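Local coordinates for putative glycosyltransferase (GalT1) (Streptococcus parasanguinis, PDB 4PHR), which binds UDP and probably acts as a glycosyltransferase, this piece of the longer protein being its GT-D-fold domain, at residues D84-W94 against F118-I127; G227-W235 against L246-F254. All coordinates share one frame; numbering follows the deposited sequence.

Interaction 1: D84-W94 against F118-I127. With UDP (uridine-5'-diphosphate), chain B.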
# COMPACT_ATOMS: atom_id res chain seq x y z
N ASP A 84 20.37 2.83 6.24
CA ASP A 84 20.79 4.20 6.57
C ASP A 84 20.01 5.30 5.83
O ASP A 84 20.15 6.48 6.15
CB ASP A 84 22.30 4.38 6.34
CG ASP A 84 23.15 3.62 7.35
OD1 ASP A 84 22.58 3.03 8.29
OD2 ASP A 84 24.39 3.64 7.21
N ARG A 85 19.20 4.92 4.85
CA ARG A 85 18.33 5.87 4.16
C ARG A 85 17.26 6.46 5.06
O ARG A 85 16.68 7.50 4.75
CB ARG A 85 17.60 5.18 3.00
CG ARG A 85 18.45 4.89 1.79
CD ARG A 85 17.69 4.02 0.81
NE ARG A 85 17.58 2.64 1.29
CZ ARG A 85 16.84 1.69 0.72
NH1 ARG A 85 16.10 1.98 -0.35
NH2 ARG A 85 16.83 0.46 1.23
N TYR A 86 16.97 5.78 6.16
CA TYR A 86 15.80 6.10 6.96
C TYR A 86 16.16 6.75 8.29
O TYR A 86 17.27 6.56 8.80
CB TYR A 86 14.95 4.84 7.19
CG TYR A 86 14.64 4.09 5.92
CD1 TYR A 86 13.80 4.64 4.96
CD2 TYR A 86 15.20 2.84 5.67
CE1 TYR A 86 13.53 3.97 3.78
CE2 TYR A 86 14.93 2.16 4.49
CZ TYR A 86 14.09 2.73 3.55
OH TYR A 86 13.81 2.08 2.37
N ASN A 87 15.23 7.51 8.84
CA ASN A 87 15.48 8.17 10.11
C ASN A 87 15.57 7.18 11.27
O ASN A 87 15.18 6.01 11.16
CB ASN A 87 14.47 9.29 10.38
CG ASN A 87 13.05 8.79 10.50
OD1 ASN A 87 12.81 7.71 11.04
ND2 ASN A 87 12.10 9.57 10.00
N GLN A 88 16.11 7.66 12.38
CA GLN A 88 16.42 6.80 13.50
C GLN A 88 15.23 5.98 14.00
O GLN A 88 15.35 4.78 14.24
CB GLN A 88 17.02 7.62 14.64
CG GLN A 88 17.37 6.82 15.86
CD GLN A 88 18.07 7.67 16.90
OE1 GLN A 88 18.97 8.44 16.58
NE2 GLN A 88 17.65 7.54 18.16
N ASN A 89 14.07 6.62 14.15
CA ASN A 89 12.91 5.88 14.64
C ASN A 89 12.47 4.78 13.67
O ASN A 89 12.12 3.67 14.10
CB ASN A 89 11.74 6.79 15.04
CG ASN A 89 11.17 7.57 13.87
OD1 ASN A 89 11.25 7.16 12.72
ND2 ASN A 89 10.56 8.72 14.18
N ALA A 90 12.54 5.06 12.38
CA ALA A 90 12.21 4.06 11.36
C ALA A 90 13.21 2.89 11.35
O ALA A 90 12.81 1.73 11.24
CB ALA A 90 12.09 4.70 9.97
N ARG A 91 14.50 3.19 11.47
CA ARG A 91 15.51 2.14 11.48
C ARG A 91 15.29 1.20 12.65
O ARG A 91 15.35 -0.03 12.51
CB ARG A 91 16.93 2.72 11.53
CG ARG A 91 17.28 3.57 10.32
CD ARG A 91 18.78 3.81 10.21
NE ARG A 91 19.37 4.35 11.43
CZ ARG A 91 19.62 5.64 11.65
NH1 ARG A 91 19.31 6.54 10.73
NH2 ARG A 91 20.20 6.02 12.79
N HIS A 92 15.02 1.77 13.82
CA HIS A 92 14.77 0.96 15.00
C HIS A 92 13.50 0.13 14.84
O HIS A 92 13.50 -1.07 15.13
CB HIS A 92 14.67 1.85 16.25
CG HIS A 92 14.30 1.10 17.49
ND1 HIS A 92 15.12 0.15 18.06
CD2 HIS A 92 13.20 1.17 18.28
CE1 HIS A 92 14.54 -0.33 19.15
NE2 HIS A 92 13.38 0.27 19.30
N PHE A 93 12.42 0.76 14.40
CA PHE A 93 11.18 0.03 14.20
C PHE A 93 11.38 -1.19 13.30
O PHE A 93 10.95 -2.31 13.61
CB PHE A 93 10.09 0.93 13.59
CG PHE A 93 8.86 0.17 13.24
CD1 PHE A 93 7.89 -0.09 14.20
CD2 PHE A 93 8.68 -0.34 11.96
CE1 PHE A 93 6.76 -0.83 13.88
CE2 PHE A 93 7.55 -1.07 11.64
CZ PHE A 93 6.60 -1.32 12.59
N TRP A 94 12.03 -0.97 12.16
CA TRP A 94 12.14 -2.02 11.16
C TRP A 94 13.08 -3.15 11.56
O TRP A 94 12.81 -4.32 11.30
CB TRP A 94 12.48 -1.45 9.78
CG TRP A 94 11.27 -0.83 9.15
CD1 TRP A 94 11.06 0.50 8.88
CD2 TRP A 94 10.09 -1.51 8.72
NE1 TRP A 94 9.83 0.68 8.31
CE2 TRP A 94 9.21 -0.54 8.20
CE3 TRP A 94 9.68 -2.85 8.73
CZ2 TRP A 94 7.95 -0.87 7.69
CZ3 TRP A 94 8.44 -3.18 8.22
CH2 TRP A 94 7.59 -2.19 7.71
N PHE A 118 7.50 0.26 0.04
CA PHE A 118 7.56 1.71 0.21
C PHE A 118 7.23 2.52 -1.05
O PHE A 118 7.40 3.73 -1.07
CB PHE A 118 8.91 2.15 0.81
CG PHE A 118 9.21 1.51 2.14
CD1 PHE A 118 8.20 1.00 2.95
CD2 PHE A 118 10.53 1.43 2.59
CE1 PHE A 118 8.50 0.42 4.18
CE2 PHE A 118 10.83 0.85 3.82
CZ PHE A 118 9.82 0.35 4.61
N ILE A 119 6.74 1.87 -2.11
CA ILE A 119 6.21 2.68 -3.21
C ILE A 119 5.06 3.57 -2.74
O ILE A 119 4.77 4.60 -3.35
CB ILE A 119 5.79 1.86 -4.47
CG1 ILE A 119 4.69 0.86 -4.16
CG2 ILE A 119 6.99 1.18 -5.11
CD1 ILE A 119 3.98 0.35 -5.40
N SER A 120 4.41 3.19 -1.63
CA SER A 120 3.33 4.00 -1.07
C SER A 120 3.86 4.98 -0.02
O SER A 120 3.11 5.81 0.49
CB SER A 120 2.25 3.12 -0.43
OG SER A 120 2.80 2.41 0.67
N ARG A 121 5.16 4.88 0.29
CA ARG A 121 5.76 5.60 1.42
C ARG A 121 7.06 6.32 1.00
O ARG A 121 8.14 6.00 1.48
CB ARG A 121 6.06 4.62 2.56
CG ARG A 121 4.91 3.66 2.93
CD ARG A 121 3.66 4.39 3.38
NE ARG A 121 3.95 5.34 4.44
CZ ARG A 121 3.47 5.28 5.67
NH1 ARG A 121 2.64 4.31 6.02
NH2 ARG A 121 3.82 6.21 6.55
N PRO A 122 6.94 7.29 0.08
CA PRO A 122 8.14 7.82 -0.58
C PRO A 122 8.73 9.07 0.06
O PRO A 122 9.52 9.74 -0.61
CB PRO A 122 7.62 8.18 -1.98
CG PRO A 122 6.13 7.79 -2.00
CD PRO A 122 5.72 7.76 -0.58
N TYR A 123 8.37 9.40 1.29
CA TYR A 123 8.79 10.70 1.82
C TYR A 123 9.16 10.77 3.30
O TYR A 123 10.31 11.07 3.64
CB TYR A 123 7.70 11.75 1.52
CG TYR A 123 7.98 13.14 2.08
CD1 TYR A 123 8.90 13.98 1.47
CD2 TYR A 123 7.33 13.60 3.21
CE1 TYR A 123 9.17 15.24 1.98
CE2 TYR A 123 7.60 14.85 3.74
CZ TYR A 123 8.51 15.67 3.11
OH TYR A 123 8.78 16.92 3.62
N ILE A 124 8.21 10.50 4.19
CA ILE A 124 8.34 10.95 5.58
C ILE A 124 9.46 10.28 6.38
O ILE A 124 10.07 10.90 7.25
CB ILE A 124 6.99 10.87 6.36
CG1 ILE A 124 6.99 11.83 7.55
CG2 ILE A 124 6.70 9.44 6.77
CD1 ILE A 124 7.00 13.29 7.17
N ASP A 125 9.76 9.01 6.07
CA ASP A 125 10.77 8.29 6.83
C ASP A 125 12.19 8.44 6.28
O ASP A 125 13.14 7.95 6.87
CB ASP A 125 10.41 6.81 6.96
CG ASP A 125 9.38 6.55 8.05
OD1 ASP A 125 9.16 7.45 8.90
OD2 ASP A 125 8.79 5.45 8.08
N LEU A 126 12.33 9.13 5.16
CA LEU A 126 13.64 9.33 4.55
C LEU A 126 14.41 10.46 5.22
O LEU A 126 13.85 11.51 5.52
CB LEU A 126 13.50 9.64 3.06
CG LEU A 126 12.90 8.55 2.18
CD1 LEU A 126 12.70 9.09 0.77
CD2 LEU A 126 13.80 7.33 2.18
N ILE A 127 15.70 10.24 5.43
CA ILE A 127 16.58 11.30 5.90
C ILE A 127 16.73 12.35 4.81
O ILE A 127 16.58 13.55 5.04
CB ILE A 127 17.97 10.77 6.26
CG1 ILE A 127 17.87 9.81 7.44
CG2 ILE A 127 18.92 11.92 6.57
CD1 ILE A 127 19.14 9.03 7.70
N1 UDP B . -8.00 0.93 5.17
C2 UDP B . -9.37 0.90 5.03
N3 UDP B . -10.09 -0.15 5.55
C4 UDP B . -9.46 -1.17 6.20
C5 UDP B . -8.07 -1.15 6.35
C6 UDP B . -7.39 -0.01 5.94
O2 UDP B . -9.96 1.82 4.47
O4 UDP B . -10.15 -2.11 6.63
C1' UDP B . -7.25 2.02 4.54
C2' UDP B . -6.69 3.13 5.38
O2' UDP B . -7.69 4.09 5.67
C3' UDP B . -5.63 3.68 4.46
C4' UDP B . -5.13 2.44 3.74
O4' UDP B . -6.10 1.42 3.97
O3' UDP B . -6.21 4.55 3.51
C5' UDP B . -3.76 2.00 4.25
O5' UDP B . -3.40 0.79 3.59
PA UDP B . -2.02 0.02 3.91
O1A UDP B . -2.05 -0.49 5.29
O2A UDP B . -1.87 -0.99 2.84
O3A UDP B . -0.94 1.22 3.80
PB UDP B . 0.68 1.26 3.83
O1B UDP B . 1.04 1.81 5.17
O2B UDP B . 1.03 2.21 2.74
O3B UDP B . 1.21 -0.12 3.63
O HOH W 1 9.67 3.48 6.76
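Two backbone hydrogen bonds tie Arg85 and Asn87 to the 118-127 loop on either side of a single bridge between Tyr86 and Leu126. Ile127 N gives to Arg85 O at 3.0 Å, nearly straight at 173°, and Asn87 N gives to Asp125 O at 2.9 Å. The second acceptor also receives a CA-H...O contact from Tyr86 CA and lies at the edge of the Tyr86 ring. One water adds a polar link: it accepts from Trp94 NE1 at 3.2 Å and donates to Asp125 OD2 at 2.5 Å.

The aromatic cluster centres on Phe118. Its edge is turned toward the face of Tyr86 in an offset edge-to-face pair, planes at 83°, while Phe118 CZ sits 3.7 Å from Trp94 CE2, the two rings being inclined to one another. Leu126 CD2 packs on Tyr86 CE1, and Ala90 CB rests against the Asp125 carboxylate. With its CG1 anti to the carbonyl carbon (chi1 -65°), Ile127 brings CD1 to 3.3 Å from Tyr86 O; that carbonyl takes a bond from Arg91 NH1.

Tyr86 OH, at the edge of the Phe118 ring, is hydrogen-bonded to Asp78 O. The lead-in to helix 88-100 and its first turns are thus fastened to the loop between strand 115-116 and helix 132-140, the loop whose Ser120 and Arg121 bind the UDP beta-phosphate.

Interaction 2: G227-W235 against L246-F254; sequences GHIDSEYEW and LTNKHTAEF. With UDP (uridine-5'-diphosphate), chain B.
Lys249 NZ reaches Asp230 and Glu234, one helical turn apart, in a salt-bridge network. It meets Asp230 OD2 on the syn side at 2.8 Å and Glu234 OE2 on the anti side at 3.2 Å, tilted out of both carboxylate planes; a bend at chi3 (89°) turns the end of the lysine toward them. Gly159 N and Asn162 ND2 supply further bonds to the two carboxylates.

His228 and His250 share a 2.7 Å hydrogen bond between their NE2 atoms, the rings meeting rim to rim with planes only 13° apart. The other nitrogen of each is also engaged: His228 ND1 gives to UDP O1B at 2.8 Å, and His250 ND1 pairs with Asp257, so both rings are fixed in rotation. Ala252 N donates to Ser231 OG at 2.9 Å.

Ala252 CB makes a CH-pi contact over one face of His228, 3.5 Å from the ring centroid, while UDP C5' covers the opposite face. Farther along the helix, Thr251 CG2 packs 3.5 Å from Trp235 CZ2, and Leu246 CD1 lies against Glu234 CB.

The 246-254 loop therefore lies along the first turns of helix 229-238, whose Ile229 packs against helix 132-140, and His228, its N-cap residue, faces the nucleotide.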
# COMPACT_ATOMS: atom_id res chain seq x y z
N GLY A 227 -2.02 1.79 -0.69
CA GLY A 227 -1.99 2.04 0.74
C GLY A 227 -2.08 3.50 1.15
O GLY A 227 -3.05 4.19 0.80
N HIS A 228 -1.08 3.97 1.88
CA HIS A 228 -1.07 5.31 2.49
C HIS A 228 -0.48 6.42 1.61
O HIS A 228 -0.03 7.46 2.12
CB HIS A 228 -0.34 5.26 3.84
CG HIS A 228 -1.21 4.81 4.98
ND1 HIS A 228 -0.88 3.76 5.80
CD2 HIS A 228 -2.39 5.29 5.44
CE1 HIS A 228 -1.82 3.61 6.73
NE2 HIS A 228 -2.74 4.54 6.53
N ILE A 229 -0.48 6.22 0.30
CA ILE A 229 0.13 7.20 -0.60
C ILE A 229 -0.40 8.62 -0.37
O ILE A 229 0.35 9.60 -0.45
CB ILE A 229 -0.01 6.80 -2.10
CG1 ILE A 229 0.83 7.73 -2.97
CG2 ILE A 229 -1.48 6.78 -2.53
CD1 ILE A 229 2.30 7.66 -2.65
N ASP A 230 -1.68 8.76 -0.05
CA ASP A 230 -2.24 10.10 0.12
C ASP A 230 -1.62 10.86 1.29
O ASP A 230 -1.34 12.06 1.17
CB ASP A 230 -3.76 10.06 0.30
CG ASP A 230 -4.34 11.46 0.46
OD1 ASP A 230 -4.65 12.10 -0.57
OD2 ASP A 230 -4.47 11.92 1.62
N SER A 231 -1.44 10.19 2.42
CA SER A 231 -0.83 10.83 3.58
C SER A 231 0.57 11.31 3.24
O SER A 231 0.96 12.43 3.59
CB SER A 231 -0.73 9.87 4.77
OG SER A 231 -2.01 9.51 5.25
N GLU A 232 1.33 10.44 2.58
CA GLU A 232 2.71 10.76 2.22
C GLU A 232 2.75 11.95 1.25
O GLU A 232 3.59 12.85 1.38
CB GLU A 232 3.40 9.53 1.62
CG GLU A 232 3.67 8.45 2.67
CD GLU A 232 5.07 8.54 3.26
OE1 GLU A 232 5.82 9.48 2.91
OE2 GLU A 232 5.44 7.67 4.07
N TYR A 233 1.82 11.98 0.30
CA TYR A 233 1.78 13.09 -0.64
C TYR A 233 1.43 14.39 0.07
O TYR A 233 2.01 15.43 -0.21
CB TYR A 233 0.80 12.80 -1.78
CG TYR A 233 0.88 13.81 -2.89
CD1 TYR A 233 2.04 13.96 -3.64
CD2 TYR A 233 -0.20 14.64 -3.19
CE1 TYR A 233 2.12 14.90 -4.66
CE2 TYR A 233 -0.13 15.58 -4.21
CZ TYR A 233 1.04 15.69 -4.95
OH TYR A 233 1.12 16.63 -5.96
N GLU A 234 0.47 14.34 1.00
CA GLU A 234 0.11 15.55 1.75
C GLU A 234 1.29 16.05 2.57
O GLU A 234 1.57 17.25 2.61
CB GLU A 234 -1.08 15.27 2.68
CG GLU A 234 -2.40 15.01 1.96
CD GLU A 234 -3.22 16.26 1.76
OE1 GLU A 234 -2.79 17.34 2.23
OE2 GLU A 234 -4.29 16.16 1.14
N TRP A 235 2.00 15.14 3.23
CA TRP A 235 3.18 15.53 4.01
C TRP A 235 4.25 16.15 3.10
O TRP A 235 4.86 17.17 3.44
CB TRP A 235 3.75 14.32 4.75
CG TRP A 235 2.92 13.88 5.91
CD1 TRP A 235 2.14 14.66 6.71
CD2 TRP A 235 2.79 12.54 6.41
NE1 TRP A 235 1.54 13.90 7.68
CE2 TRP A 235 1.92 12.59 7.52
CE3 TRP A 235 3.32 11.30 6.03
CZ2 TRP A 235 1.57 11.46 8.24
CZ3 TRP A 235 2.97 10.17 6.75
CH2 TRP A 235 2.10 10.26 7.85
N LEU A 246 -3.53 15.06 9.70
CA LEU A 246 -4.41 15.74 8.77
C LEU A 246 -5.78 15.83 9.44
O LEU A 246 -6.19 14.92 10.17
CB LEU A 246 -4.47 14.99 7.45
CG LEU A 246 -3.07 14.62 6.92
CD1 LEU A 246 -3.13 13.70 5.71
CD2 LEU A 246 -2.25 15.87 6.62
N THR A 247 -6.50 16.91 9.23
CA THR A 247 -7.73 17.11 9.97
C THR A 247 -8.94 16.55 9.22
O THR A 247 -9.93 16.16 9.84
CB THR A 247 -7.95 18.59 10.30
OG1 THR A 247 -8.24 19.31 9.09
CG2 THR A 247 -6.70 19.17 10.94
N ASN A 248 -8.83 16.49 7.90
CA ASN A 248 -10.00 16.27 7.06
C ASN A 248 -10.15 14.84 6.54
O ASN A 248 -11.08 14.55 5.79
CB ASN A 248 -9.99 17.27 5.89
CG ASN A 248 -8.75 17.15 5.01
OD1 ASN A 248 -7.66 16.82 5.48
ND2 ASN A 248 -8.92 17.41 3.71
N LYS A 249 -9.25 13.96 6.95
CA LYS A 249 -9.27 12.59 6.45
C LYS A 249 -8.38 11.74 7.33
O LYS A 249 -7.71 12.25 8.23
CB LYS A 249 -8.78 12.54 5.01
CG LYS A 249 -7.37 13.09 4.83
CD LYS A 249 -6.82 12.85 3.43
CE LYS A 249 -7.17 13.99 2.50
NZ LYS A 249 -6.49 13.85 1.18
N HIS A 250 -8.36 10.44 7.06
CA HIS A 250 -7.44 9.51 7.71
C HIS A 250 -5.98 9.94 7.52
O HIS A 250 -5.61 10.39 6.44
CB HIS A 250 -7.64 8.13 7.07
CG HIS A 250 -6.62 7.11 7.47
ND1 HIS A 250 -6.65 6.47 8.69
CD2 HIS A 250 -5.54 6.63 6.82
CE1 HIS A 250 -5.64 5.63 8.76
NE2 HIS A 250 -4.95 5.70 7.64
N THR A 251 -5.16 9.78 8.55
CA THR A 251 -3.73 10.00 8.44
C THR A 251 -2.95 8.73 8.79
O THR A 251 -3.19 8.13 9.83
CB THR A 251 -3.23 11.11 9.40
OG1 THR A 251 -4.00 12.30 9.22
CG2 THR A 251 -1.78 11.43 9.09
N ALA A 252 -2.01 8.35 7.93
CA ALA A 252 -1.11 7.23 8.20
C ALA A 252 -0.50 7.34 9.60
O ALA A 252 -0.06 8.42 10.00
CB ALA A 252 -0.00 7.17 7.16
N GLU A 253 -0.49 6.22 10.31
CA GLU A 253 0.13 6.07 11.64
C GLU A 253 -0.67 6.66 12.79
O GLU A 253 -0.28 6.55 13.96
CB GLU A 253 1.59 6.55 11.66
CG GLU A 253 2.58 5.53 11.08
CD GLU A 253 2.62 5.52 9.57
OE1 GLU A 253 3.05 6.53 8.98
OE2 GLU A 253 2.24 4.50 8.96
N PHE A 254 -1.80 7.28 12.47
CA PHE A 254 -2.78 7.63 13.48
C PHE A 254 -3.83 6.53 13.43
O PHE A 254 -4.66 6.48 12.53
CB PHE A 254 -3.37 9.00 13.20
CG PHE A 254 -2.41 10.12 13.44
CD1 PHE A 254 -1.40 10.40 12.53
CD2 PHE A 254 -2.49 10.88 14.59
CE1 PHE A 254 -0.51 11.42 12.76
CE2 PHE A 254 -1.60 11.91 14.83
CZ PHE A 254 -0.61 12.18 13.91
N1 UDP B . -8.00 0.93 5.17
C2 UDP B . -9.37 0.90 5.03
N3 UDP B . -10.09 -0.15 5.55
C4 UDP B . -9.46 -1.17 6.20
C5 UDP B . -8.07 -1.15 6.35
C6 UDP B . -7.39 -0.01 5.94
O2 UDP B . -9.96 1.82 4.47
O4 UDP B . -10.15 -2.11 6.63
C1' UDP B . -7.25 2.02 4.54
C2' UDP B . -6.69 3.13 5.38
O2' UDP B . -7.69 4.09 5.67
C3' UDP B . -5.63 3.68 4.46
C4' UDP B . -5.13 2.44 3.74
O4' UDP B . -6.10 1.42 3.97
O3' UDP B . -6.21 4.55 3.51
C5' UDP B . -3.76 2.00 4.25
O5' UDP B . -3.40 0.79 3.59
PA UDP B . -2.02 0.02 3.91
O1A UDP B . -2.05 -0.49 5.29
O2A UDP B . -1.87 -0.99 2.84
O3A UDP B . -0.94 1.22 3.80
PB UDP B . 0.68 1.26 3.83
O1B UDP B . 1.04 1.81 5.17
O2B UDP B . 1.03 2.21 2.74
O3B UDP B . 1.21 -0.12 3.63
O HOH W 2 -4.04 10.82 4.08
O HOH W 3 -6.68 17.48 1.49

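In the fold
Interaction 2 is largely buried, whereas interaction 1 is only partly so and lies farther from the centre of the chain. Their chemistry differs accordingly: 84-94 and 118-127 join through a backbone bridge and aromatic packing, while 227-235 and 246-254 rely on salt bridges and a histidine pair. The 118-127 loop also packs on helix 229-238, and the two interactions meet most directly at Arg121, whose NH2 forms a salt bridge with Glu253 OE1 at 2.6 Å and whose NE does so with Glu232 OE2 at 2.8 Å. These two carboxylates probably orient the guanidinium toward UDP. Both interactions thus supply hydrogen-bond donors to the same beta-phosphate, Ser120 and Arg121 from one, His228 from the other.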